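Local coordinates for WGR domain-containing protein (Bacteroides fragilis, PDB 2RA8) that is of unknown function but joins a WGR domain, a module often linked to nucleic-acid binding, to a leucine-rich-repeat domain, at residues 157-162 / 178-183. Residues are numbered along the deposited sequence; the frame is centred on the assembly and turned at random.
Sequences SWIEQV and KIKGTN
Gln161 reaches across from residues 157-162 to residues 178-183 with two hydrogen bonds. Its backbone N donates to Asn183 O at 3.0 Å, and the donor lies close to the axis of that carbonyl. Its side-chain NE2 donates to Gly181 O at 3.1 Å. This second bond is fairly straight at the hydrogen (159°), and the acceptor lies in the plane of the Gln161 amide. Seen from Gly181, however, the donor stands above the carbonyl plane. The bend at chi2 (-71°) turns CD back toward residues 180 and 181, while CG rests 3.3 Å from Gly181 O. The other end of the amide, OE1, accepts a weak hydrogen bond from Trp146 NE1 on the neighbouring strand 143-146.

One water adds an indirect link. It donates to Ile159 O and accepts from Asn183 N.

The apolar part of the contact is Ile159 over Gly181. CD1 of Ile159 lies 3.7 Å from Gly181 CA, and its CB and CG2 come almost as near. Gly181 has no side chain, which lets Ile159 close directly onto its backbone; its phi is positive (103°). CD1 also reaches the base of Lys180, at CG. From there Lys180 runs out extended, and its NZ makes a weak hydrogen bond to Ile149 O.

At the far end, CB of Asn183 sits 3.2 Å from Ile159 O. The Glu160 chain, bent at chi2, crosses Asn183 at a slant, and its OE1 lies 3.8 Å from the same CB.

The contact packs the loop between strand 143-146 and helix 165-169 against the end of strand 176-180 and the residues that follow it, 181-183. These adjacent parallel strands belong to the curved sheet of a leucine-rich-repeat fold, with helices on its outer side.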
loop_
_atom_site.group_PDB
_atom_site.type_symbol
_atom_site.label_atom_id
_atom_site.label_comp_id
_atom_site.label_asym_id
_atom_site.label_seq_id
_atom_site.Cartn_x
_atom_site.Cartn_y
_atom_site.Cartn_z
ATOM N N SER A 157 -13.011 3.386 12.081
ATOM C CA SER A 157 -13.876 3.730 13.207
ATOM C C SER A 157 -15.189 4.352 12.802
ATOM O O SER A 157 -16.043 4.609 13.650
ATOM C CB SER A 157 -13.145 4.670 14.185
ATOM O OG SER A 157 -12.679 5.850 13.536
ATOM N N TRP A 158 -15.370 4.587 11.505
ATOM C CA TRP A 158 -16.604 5.184 11.006
ATOM C C TRP A 158 -17.482 4.205 10.257
ATOM O O TRP A 158 -18.552 4.564 9.761
ATOM C CB TRP A 158 -16.289 6.386 10.100
ATOM C CG TRP A 158 -15.661 7.526 10.842
ATOM C CD1 TRP A 158 -14.326 7.738 11.056
ATOM C CD2 TRP A 158 -16.353 8.573 11.529
ATOM N NE1 TRP A 158 -14.143 8.857 11.842
ATOM C CE2 TRP A 158 -15.368 9.383 12.148
ATOM C CE3 TRP A 158 -17.704 8.900 11.689
ATOM C CZ2 TRP A 158 -15.705 10.504 12.910
ATOM C CZ3 TRP A 158 -18.035 10.012 12.445
ATOM C CH2 TRP A 158 -17.037 10.801 13.049
ATOM N N ILE A 159 -17.036 2.960 10.165
ATOM C CA ILE A 159 -17.811 1.942 9.474
ATOM C C ILE A 159 -18.994 1.588 10.342
ATOM O O ILE A 159 -18.827 1.210 11.497
ATOM C CB ILE A 159 -16.949 0.690 9.204
ATOM C CG1 ILE A 159 -15.722 1.086 8.391
ATOM C CG2 ILE A 159 -17.755 -0.355 8.435
ATOM C CD1 ILE A 159 -14.751 -0.065 8.147
ATOM N N GLU A 160 -20.196 1.726 9.794
ATOM C CA GLU A 160 -21.420 1.423 10.535
ATOM C C GLU A 160 -21.987 0.066 10.189
ATOM O O GLU A 160 -22.616 -0.115 9.142
ATOM C CB GLU A 160 -22.492 2.494 10.276
ATOM C CG GLU A 160 -22.102 3.888 10.745
ATOM C CD GLU A 160 -21.595 3.890 12.173
ATOM O OE1 GLU A 160 -22.279 3.313 13.047
ATOM O OE2 GLU A 160 -20.517 4.468 12.424
ATOM N N GLN A 161 -21.779 -0.892 11.085
ATOM C CA GLN A 161 -22.273 -2.244 10.874
ATOM C C GLN A 161 -23.657 -2.437 11.452
ATOM O O GLN A 161 -24.270 -1.493 11.947
ATOM C CB GLN A 161 -21.298 -3.247 11.505
ATOM C CG GLN A 161 -19.865 -3.120 10.983
ATOM C CD GLN A 161 -19.715 -3.594 9.549
ATOM O OE1 GLN A 161 -20.645 -3.496 8.754
ATOM N NE2 GLN A 161 -18.531 -4.096 9.209
ATOM N N VAL A 162 -24.158 -3.666 11.379
ATOM C CA VAL A 162 -25.474 -4.005 11.907
ATOM C C VAL A 162 -25.362 -5.411 12.431
ATOM O O VAL A 162 -24.276 -5.988 12.431
ATOM C CB VAL A 162 -26.557 -3.987 10.806
ATOM C CG1 VAL A 162 -26.743 -2.571 10.263
ATOM C CG2 VAL A 162 -26.166 -4.932 9.687
ATOM N N LYS A 178 -14.621 -12.787 7.146
ATOM C CA LYS A 178 -13.738 -11.671 7.428
ATOM C C LYS A 178 -14.610 -10.444 7.466
ATOM O O LYS A 178 -15.382 -10.196 6.533
ATOM C CB LYS A 178 -12.705 -11.560 6.316
ATOM C CG LYS A 178 -11.646 -10.493 6.488
ATOM C CD LYS A 178 -10.624 -10.667 5.373
ATOM C CE LYS A 178 -9.554 -9.605 5.390
ATOM N NZ LYS A 178 -8.600 -9.886 4.279
ATOM N N ILE A 179 -14.500 -9.687 8.555
ATOM C CA ILE A 179 -15.288 -8.476 8.765
ATOM C C ILE A 179 -14.379 -7.327 9.182
ATOM O O ILE A 179 -13.513 -7.488 10.043
ATOM C CB ILE A 179 -16.326 -8.686 9.887
ATOM C CG1 ILE A 179 -17.199 -9.925 9.597
ATOM C CG2 ILE A 179 -17.206 -7.453 10.021
ATOM C CD1 ILE A 179 -17.974 -10.389 10.832
ATOM N N LYS A 180 -14.583 -6.162 8.580
ATOM C CA LYS A 180 -13.786 -4.980 8.896
ATOM C C LYS A 180 -14.744 -3.895 9.321
ATOM O O LYS A 180 -15.673 -3.584 8.588
ATOM C CB LYS A 180 -12.990 -4.528 7.664
ATOM C CG LYS A 180 -12.160 -3.267 7.873
ATOM C CD LYS A 180 -11.318 -2.972 6.630
ATOM C CE LYS A 180 -10.566 -1.655 6.784
ATOM N NZ LYS A 180 -9.604 -1.426 5.676
ATOM N N GLY A 181 -14.512 -3.311 10.503
ATOM C CA GLY A 181 -15.392 -2.276 11.027
ATOM C C GLY A 181 -16.241 -2.955 12.088
ATOM O O GLY A 181 -16.800 -4.022 11.830
ATOM N N THR A 182 -16.353 -2.364 13.273
ATOM C CA THR A 182 -17.119 -3.012 14.336
ATOM C C THR A 182 -18.186 -2.208 15.050
ATOM O O THR A 182 -18.816 -2.711 15.986
ATOM C CB THR A 182 -16.161 -3.590 15.388
ATOM O OG1 THR A 182 -15.247 -2.568 15.803
ATOM C CG2 THR A 182 -15.373 -4.762 14.806
ATOM N N ASN A 183 -18.402 -0.963 14.639
ATOM C CA ASN A 183 -19.438 -0.141 15.268
ATOM C C ASN A 183 -20.807 -0.793 15.125
ATOM O O ASN A 183 -21.295 -0.994 14.011
ATOM C CB ASN A 183 -19.499 1.255 14.622
ATOM C CG ASN A 183 -18.284 2.116 14.946
ATOM O OD1 ASN A 183 -18.143 3.226 14.423
ATOM N ND2 ASN A 183 -17.410 1.616 15.815
HETATM O O HOH W 1 -16.343 0.416 12.868
#